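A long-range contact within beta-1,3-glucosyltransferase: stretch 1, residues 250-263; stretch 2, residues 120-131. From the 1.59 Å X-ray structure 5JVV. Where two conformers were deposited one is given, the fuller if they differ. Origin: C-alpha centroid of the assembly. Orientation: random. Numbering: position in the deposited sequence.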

ATOM      1  N   ASP A 250      13.280   0.203  -7.609  1.00  9.07           N
ATOM      2  CA  ASP A 250      13.824  -1.110  -7.235  1.00  8.64           C
ATOM      3  C   ASP A 250      13.002  -2.300  -7.717  1.00 10.82           C
ATOM      4  O   ASP A 250      13.547  -3.255  -8.283  1.00 12.45           O
ATOM      5  CB  ASP A 250      13.963  -1.241  -5.712  1.00 11.82           C
ATOM      6  CG  ASP A 250      14.962  -0.268  -5.110  1.00 14.57           C
ATOM      7  OD1 ASP A 250      15.787   0.304  -5.850  1.00 14.82           O
ATOM      8  OD2 ASP A 250      14.913  -0.095  -3.869  1.00 19.36           O
ATOM      9  N   TRP A 251      11.702  -2.264  -7.447  1.00  9.75           N
ATOM     10  CA  TRP A 251      10.832  -3.383  -7.781  1.00  9.75           C
ATOM     11  C   TRP A 251      10.189  -3.182  -9.147  1.00  9.54           C
ATOM     12  O   TRP A 251      10.501  -3.927 -10.075  1.00 11.05           O
ATOM     13  CB  TRP A 251       9.780  -3.615  -6.684  1.00 11.70           C
ATOM     14  CG  TRP A 251       8.908  -4.824  -6.929  1.00  9.76           C
ATOM     15  CD1 TRP A 251       9.083  -5.789  -7.883  1.00 12.61           C
ATOM     16  CD2 TRP A 251       7.729  -5.197  -6.196  1.00 12.79           C
ATOM     17  NE1 TRP A 251       8.079  -6.723  -7.799  1.00 14.80           N
ATOM     18  CE2 TRP A 251       7.235  -6.383  -6.776  1.00 18.06           C
ATOM     19  CE3 TRP A 251       7.025  -4.622  -5.132  1.00 15.11           C
ATOM     20  CZ2 TRP A 251       6.074  -7.020  -6.314  1.00 18.83           C
ATOM     21  CZ3 TRP A 251       5.879  -5.252  -4.672  1.00 19.69           C
ATOM     22  CH2 TRP A 251       5.415  -6.439  -5.262  1.00 19.38           C
ATOM     23  N   ALA A 252       9.310  -2.183  -9.279  1.00  8.03           N
ATOM     24  CA  ALA A 252       8.567  -1.990 -10.523  1.00  8.78           C
ATOM     25  C   ALA A 252       9.488  -1.900 -11.741  1.00  7.45           C
ATOM     26  O   ALA A 252       9.177  -2.461 -12.797  1.00  8.37           O
ATOM     27  CB  ALA A 252       7.670  -0.741 -10.448  1.00  9.43           C
ATOM     28  N   GLY A 253      10.603  -1.183 -11.584  1.00  8.68           N
ATOM     29  CA  GLY A 253      11.564  -0.982 -12.660  1.00  7.42           C
ATOM     30  C   GLY A 253      12.335  -2.227 -13.066  1.00 10.63           C
ATOM     31  O   GLY A 253      12.694  -2.387 -14.228  1.00 12.17           O
ATOM     32  N   SER A 254      12.581  -3.122 -12.117  1.00 11.21           N
ATOM     33  CA  SER A 254      13.379  -4.308 -12.412  1.00 11.62           C
ATOM     34  C   SER A 254      12.564  -5.426 -13.061  1.00 11.30           C
ATOM     35  O   SER A 254      13.102  -6.202 -13.854  1.00 10.35           O
ATOM     36  CB  SER A 254      14.087  -4.810 -11.152  1.00 11.81           C
ATOM     37  OG  SER A 254      13.149  -5.220 -10.183  1.00 17.93           O
ATOM     38  N   VAL A 255      11.275  -5.515 -12.738  1.00  9.12           N
ATOM     39  CA  VAL A 255      10.418  -6.571 -13.302  1.00  8.06           C
ATOM     40  C   VAL A 255       9.550  -6.077 -14.461  1.00  9.77           C
ATOM     41  O   VAL A 255       8.835  -6.856 -15.098  1.00 10.62           O
ATOM     42  CB  VAL A 255       9.552  -7.261 -12.219  1.00  7.89           C
ATOM     43  CG1 VAL A 255      10.454  -7.849 -11.120  1.00 11.93           C
ATOM     44  CG2 VAL A 255       8.526  -6.280 -11.626  1.00  7.95           C
ATOM     45  N   TYR A 256       9.636  -4.782 -14.746  1.00 10.42           N
ATOM     46  CA  TYR A 256       8.891  -4.164 -15.840  1.00 10.00           C
ATOM     47  C   TYR A 256       9.114  -4.920 -17.150  1.00 11.39           C
ATOM     48  O   TYR A 256      10.257  -5.164 -17.551  1.00 11.39           O
ATOM     49  CB  TYR A 256       9.355  -2.708 -16.004  1.00  8.51           C
ATOM     50  CG  TYR A 256       8.646  -1.921 -17.092  1.00  9.08           C
ATOM     51  CD1 TYR A 256       9.080  -1.978 -18.408  1.00  7.73           C
ATOM     52  CD2 TYR A 256       7.570  -1.091 -16.794  1.00 11.93           C
ATOM     53  CE1 TYR A 256       8.449  -1.260 -19.405  1.00 10.98           C
ATOM     54  CE2 TYR A 256       6.935  -0.359 -17.792  1.00 12.71           C
ATOM     55  CZ  TYR A 256       7.390  -0.446 -19.086  1.00 11.72           C
ATOM     56  OH  TYR A 256       6.785   0.254 -20.104  1.00 19.52           O
ATOM     57  N   GLY A 257       8.020  -5.295 -17.808  1.00  8.85           N
ATOM     58  CA  GLY A 257       8.088  -5.906 -19.121  1.00  9.04           C
ATOM     59  C   GLY A 257       7.971  -7.422 -19.098  1.00  9.82           C
ATOM     60  O   GLY A 257       7.868  -8.044 -20.160  1.00 11.26           O
ATOM     61  N   GLN A 258       7.986  -8.028 -17.911  1.00 11.35           N
ATOM     62  CA  GLN A 258       7.842  -9.482 -17.812  1.00 14.33           C
ATOM     63  C   GLN A 258       6.397  -9.867 -17.535  1.00 13.38           C
ATOM     64  O   GLN A 258       5.876  -9.582 -16.447  1.00 12.82           O
ATOM     65  CB  GLN A 258       8.718 -10.043 -16.687  1.00 12.59           C
ATOM     66  CG  GLN A 258      10.198  -9.848 -16.854  1.00 18.07           C
ATOM     67  CD  GLN A 258      10.944 -10.258 -15.603  1.00 21.37           C
ATOM     68  OE1 GLN A 258      10.685 -11.322 -15.026  1.00 26.21           O
ATOM     69  NE2 GLN A 258      11.848  -9.409 -15.157  1.00 17.83           N
ATOM     70  N   SER A 259       5.750 -10.498 -18.518  1.00 13.36           N
ATOM     71  CA  SER A 259       4.371 -10.968 -18.363  1.00 14.69           C
ATOM     72  C   SER A 259       3.400  -9.903 -17.899  1.00 16.58           C
ATOM     73  O   SER A 259       2.438 -10.197 -17.183  1.00 17.82           O
ATOM     74  CB  SER A 259       4.324 -12.136 -17.384  1.00 20.06           C
ATOM     75  OG  SER A 259       5.115 -13.191 -17.869  1.00 24.63           O
ATOM     76  N   ASP A 260       3.633  -8.662 -18.304  1.00 12.00           N
ATOM     77  CA  ASP A 260       2.791  -7.584 -17.822  1.00 11.53           C
ATOM     78  C   ASP A 260       2.232  -6.720 -18.942  1.00 12.72           C
ATOM     79  O   ASP A 260       1.496  -5.770 -18.681  1.00 11.34           O
ATOM     80  CB  ASP A 260       3.533  -6.726 -16.786  1.00  8.87           C
ATOM     81  CG  ASP A 260       4.783  -6.080 -17.335  1.00  8.69           C
ATOM     82  OD1 ASP A 260       5.067  -6.210 -18.547  1.00  9.45           O
ATOM     83  OD2 ASP A 260       5.480  -5.419 -16.530  1.00 11.69           O
ATOM     84  N   SER A 261       2.594  -7.056 -20.184  1.00 11.49           N
ATOM     85  CA  SER A 261       2.150  -6.320 -21.379  1.00  9.43           C
ATOM     86  C   SER A 261       2.750  -4.916 -21.470  1.00 13.19           C
ATOM     87  O   SER A 261       2.285  -4.080 -22.254  1.00 15.86           O
ATOM     88  CB  SER A 261       0.618  -6.258 -21.483  1.00 14.00           C
ATOM     89  OG  SER A 261       0.058  -7.555 -21.630  1.00 17.84           O
ATOM     90  N   CYS A 262       3.793  -4.660 -20.685  1.00  8.95           N
ATOM     91  CA  CYS A 262       4.435  -3.350 -20.703  1.00  9.74           C
ATOM     92  C   CYS A 262       5.563  -3.335 -21.726  1.00  9.58           C
ATOM     93  O   CYS A 262       6.382  -4.250 -21.766  1.00 11.53           O
ATOM     94  CB  CYS A 262       4.947  -2.995 -19.307  1.00  8.41           C
ATOM     95  SG  CYS A 262       3.636  -2.836 -18.069  1.00 10.56           S
ATOM     96  N   PRO A 263       5.598  -2.297 -22.580  1.00 10.58           N
ATOM     97  CA  PRO A 263       6.518  -2.293 -23.723  1.00 11.91           C
ATOM     98  C   PRO A 263       7.979  -2.003 -23.367  1.00 13.50           C
ATOM     99  O   PRO A 263       8.285  -1.072 -22.602  1.00 11.78           O
ATOM    100  CB  PRO A 263       5.963  -1.169 -24.603  1.00 15.42           C
ATOM    101  CG  PRO A 263       5.359  -0.223 -23.643  1.00 14.70           C
ATOM    102  CD  PRO A 263       4.744  -1.094 -22.554  1.00 13.53           C
TER
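Stretch 2 120-131: IEGVNTQSQNTM

Stretch 2 is mostly irregular and folds back on itself through a tight turn; Thr-130 and Met-131 are in a strand that continues later in the chain. Stretch 1 opens with a weakly bonded helix, about 250-255, which includes a wider pi-type turn at 250-253. A type II turn from Val-255 to Gln-258 follows, and the rest is loop. In stretch 2, a type II' turn runs from Val-123 to Gln-126 and is closed by Gln-126 N to Val-123 O at 3.2 Å. From Val-123 to Thr-125 stretch 2 runs in the same sense as Ala-252 to Asp-260: the CA of Ala-252 is 5.1 Å from the CA of Val-123, and the CA of Asp-260 is 5.7 Å from the CA of Thr-125. Beyond the turn it doubles back, and Thr-130 returns beside Glu-121 near Trp-251. The two stretches bury 496 Å² between them, both sides summed.

The apolar part centers on Val-123. Val-123 CG1 lies over one face of the Trp-251 indole, 3.4 Å from Trp-251 CD2. This is a CH-pi contact: Val-123 CG1 is 3.7 Å from the centroid of the five-membered ring of Trp-251, 23° off the ring normal. The same Val-123 CG1 is 3.7 Å from Ala-252 CB. Val-123 CG2 packs on Val-255 CG2 at 3.9 Å. At the edge of the indole, Glu-121 CG is 3.7 Å from Trp-251 CZ3, and Thr-130 OG1 is 3.6 Å from Trp-251 CH2. Thr-130 OG1 donates to Glu-121 O at 2.8 Å, a bond within its own stretch.

Two direct hydrogen bonds cross the contact, and both use backbone carbonyls of stretch 1 as acceptors. Asn-124 ND2 donates to Ala-252 O at 3.1 Å, with a nearly straight angle of 177°. Thr-125 OG1 donates to Asp-260 O at 2.7 Å. These bonds tie two adjacent residues of the turn to the helical segment and to the later loop.

One water adds a bridge. It accepts from Asn-124 ND2 at 2.9 Å and donates to Asp-260 OD2 at 2.7 Å. The amide nitrogen of Asn-124 thus serves both a carbonyl and the water. Asp-260 also braces its own loop: Asp-260 OD2 accepts from Gly-257 N at 2.8 Å, and Asp-260 OD1 accepts from Cys-262 N at 2.9 Å.

Looser packing completes the contact. Asn-124 OD1 meets the edge of the Tyr-256 ring, 3.7 Å from Tyr-256 CD2. Cys-262 SG is 4.0 Å from Thr-125 CG2; this cysteine is covalently bonded to a group elsewhere in the structure.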

ATOM      1  N   ILE A 120      -1.106  -3.240   1.302  1.00 10.02           N
ATOM      2  CA  ILE A 120      -1.416  -3.226  -0.122  1.00  7.95           C
ATOM      3  C   ILE A 120      -0.128  -2.883  -0.843  1.00  9.30           C
ATOM      4  O   ILE A 120       0.515  -1.871  -0.542  1.00  9.31           O
ATOM      5  CB  ILE A 120      -2.462  -2.160  -0.488  1.00  8.43           C
ATOM      6  CG1 ILE A 120      -3.739  -2.347   0.329  1.00 10.25           C
ATOM      7  CG2 ILE A 120      -2.772  -2.228  -1.987  1.00 12.90           C
ATOM      8  CD1 ILE A 120      -4.732  -1.193   0.162  1.00  8.54           C
ATOM      9  N   GLU A 121       0.286  -3.735  -1.772  1.00  8.63           N
ATOM     10  CA  GLU A 121       1.472  -3.422  -2.573  1.00 10.44           C
ATOM     11  C   GLU A 121       1.453  -4.178  -3.887  1.00 10.44           C
ATOM     12  O   GLU A 121       0.998  -5.311  -3.960  1.00 11.09           O
ATOM     13  CB  GLU A 121       2.781  -3.678  -1.805  1.00 15.63           C
ATOM     14  CG  GLU A 121       4.000  -3.016  -2.472  1.00 17.12           C
ATOM     15  CD  GLU A 121       5.103  -2.654  -1.503  1.00 28.78           C
ATOM     16  OE1 GLU A 121       4.798  -2.401  -0.319  1.00 30.00           O
ATOM     17  OE2 GLU A 121       6.281  -2.593  -1.933  1.00 19.79           O
ATOM     18  N   GLY A 122       1.945  -3.536  -4.939  1.00  8.69           N
ATOM     19  CA  GLY A 122       2.019  -4.182  -6.235  1.00  9.45           C
ATOM     20  C   GLY A 122       2.757  -3.292  -7.198  1.00  9.71           C
ATOM     21  O   GLY A 122       3.077  -2.149  -6.863  1.00  9.14           O
ATOM     22  N   VAL A 123       3.020  -3.805  -8.397  1.00  7.31           N
ATOM     23  CA  VAL A 123       3.725  -3.042  -9.415  1.00  7.55           C
ATOM     24  C   VAL A 123       3.111  -3.267 -10.773  1.00  8.52           C
ATOM     25  O   VAL A 123       2.531  -4.335 -11.044  1.00  9.92           O
ATOM     26  CB  VAL A 123       5.229  -3.433  -9.479  1.00 10.61           C
ATOM     27  CG1 VAL A 123       5.934  -3.079  -8.183  1.00  8.55           C
ATOM     28  CG2 VAL A 123       5.386  -4.937  -9.787  1.00 12.24           C
ATOM     29  N   ASN A 124       3.238  -2.250 -11.623  1.00  8.42           N
ATOM     30  CA  ASN A 124       2.861  -2.357 -13.021  1.00  8.93           C
ATOM     31  C   ASN A 124       1.429  -2.849 -13.175  1.00 11.24           C
ATOM     32  O   ASN A 124       0.545  -2.356 -12.483  1.00 10.13           O
ATOM     33  CB  ASN A 124       3.899  -3.211 -13.742  1.00 10.21           C
ATOM     34  CG  ASN A 124       5.287  -2.625 -13.603  1.00  9.05           C
ATOM     35  OD1 ASN A 124       5.464  -1.399 -13.744  1.00 10.91           O
ATOM     36  ND2 ASN A 124       6.269  -3.463 -13.287  1.00  9.91           N
ATOM     37  N   THR A 125       1.186  -3.819 -14.050  1.00 10.41           N
ATOM     38  CA  THR A 125      -0.186  -4.231 -14.348  1.00 10.10           C
ATOM     39  C   THR A 125      -0.697  -5.381 -13.478  1.00  9.81           C
ATOM     40  O   THR A 125      -1.639  -6.088 -13.861  1.00 13.17           O
ATOM     41  CB  THR A 125      -0.329  -4.611 -15.823  1.00 10.21           C
ATOM     42  OG1 THR A 125       0.611  -5.650 -16.122  1.00 11.73           O
ATOM     43  CG2 THR A 125      -0.048  -3.402 -16.717  1.00 15.89           C
ATOM     44  N   GLN A 126      -0.087  -5.552 -12.308  1.00  9.02           N
ATOM     45  CA  GLN A 126      -0.515  -6.549 -11.330  1.00 11.55           C
ATOM     46  C   GLN A 126      -2.019  -6.450 -11.072  1.00 12.09           C
ATOM     47  O   GLN A 126      -2.579  -5.358 -11.075  1.00 10.66           O
ATOM     48  CB  GLN A 126       0.246  -6.292 -10.038  1.00 13.30           C
ATOM     49  CG  GLN A 126       0.101  -7.342  -8.978  1.00 17.20           C
ATOM     50  CD  GLN A 126       1.104  -7.136  -7.877  1.00 12.11           C
ATOM     51  OE1 GLN A 126       2.267  -6.784  -8.131  1.00  9.81           O
ATOM     52  NE2 GLN A 126       0.674  -7.348  -6.645  1.00 12.26           N
ATOM     53  N   SER A 127      -2.669  -7.591 -10.840  1.00 11.88           N
ATOM     54  CA  SER A 127      -4.119  -7.611 -10.664  1.00 13.99           C
ATOM     55  C   SER A 127      -4.575  -8.138  -9.305  1.00 12.21           C
ATOM     56  O   SER A 127      -5.741  -7.950  -8.929  1.00 17.03           O
ATOM     57  CB  SER A 127      -4.779  -8.425 -11.777  1.00 19.79           C
ATOM     58  OG  SER A 127      -4.260  -9.737 -11.805  1.00 26.81           O
ATOM     59  N   GLN A 128      -3.681  -8.808  -8.587  1.00 12.38           N
ATOM     60  CA  GLN A 128      -4.016  -9.334  -7.263  1.00 13.79           C
ATOM     61  C   GLN A 128      -3.038  -8.761  -6.245  1.00 16.33           C
ATOM     62  O   GLN A 128      -1.858  -8.611  -6.545  1.00 16.62           O
ATOM     63  CB  GLN A 128      -3.979 -10.872  -7.265  1.00 19.21           C
ATOM     64  CG  GLN A 128      -5.046 -11.511  -8.161  1.00 26.99           C
ATOM     65  CD  GLN A 128      -4.914 -13.024  -8.293  1.00 32.87           C
ATOM     66  OE1 GLN A 128      -4.913 -13.561  -9.403  1.00 34.80           O
ATOM     67  NE2 GLN A 128      -4.826 -13.718  -7.164  1.00 27.10           N
ATOM     68  N   ASN A 129      -3.517  -8.439  -5.048  1.00 10.43           N
ATOM     69  CA  ASN A 129      -2.655  -7.817  -4.039  1.00 10.08           C
ATOM     70  C   ASN A 129      -1.521  -8.725  -3.593  1.00 10.81           C
ATOM     71  O   ASN A 129      -1.664  -9.947  -3.584  1.00 12.58           O
ATOM     72  CB  ASN A 129      -3.484  -7.420  -2.815  1.00 11.60           C
ATOM     73  CG  ASN A 129      -2.705  -6.562  -1.823  1.00 11.28           C
ATOM     74  OD1 ASN A 129      -1.815  -5.792  -2.209  1.00 15.14           O
ATOM     75  ND2 ASN A 129      -3.037  -6.686  -0.544  1.00  8.97           N
ATOM     76  N   THR A 130      -0.389  -8.122  -3.248  1.00  9.56           N
ATOM     77  CA  THR A 130       0.661  -8.878  -2.571  0.56 11.64           C
ATOM     78  C   THR A 130       0.922  -8.271  -1.210  1.00 14.89           C
ATOM     79  O   THR A 130       1.347  -7.131  -1.065  1.00 16.81           O
ATOM     80  CB  THR A 130       1.977  -9.021  -3.376  0.56 12.81           C
ATOM     81  OG1 THR A 130       2.434  -7.736  -3.810  0.56 12.57           O
ATOM     82  CG2 THR A 130       1.771  -9.921  -4.581  0.56 12.35           C
ATOM     83  N   MET A 131       0.610  -9.063  -0.191  1.00  9.84           N
ATOM     84  CA  MET A 131       0.856  -8.678   1.195  1.00 11.34           C
ATOM     85  C   MET A 131       2.230  -9.207   1.552  1.00 12.77           C
ATOM     86  O   MET A 131       2.542 -10.363   1.262  1.00 12.14           O
ATOM     87  CB  MET A 131      -0.194  -9.312   2.113  1.00  8.87           C
ATOM     88  CG  MET A 131      -1.618  -8.803   1.833  1.00  8.48           C
ATOM     89  SD  MET A 131      -2.889  -9.867   2.527  1.00 11.41           S
ATOM     90  CE  MET A 131      -2.812 -11.223   1.351  1.00 13.94           C
TER
HETATM   91  O   HOH W   1       5.482  -6.221 -13.934  1.00 12.56           O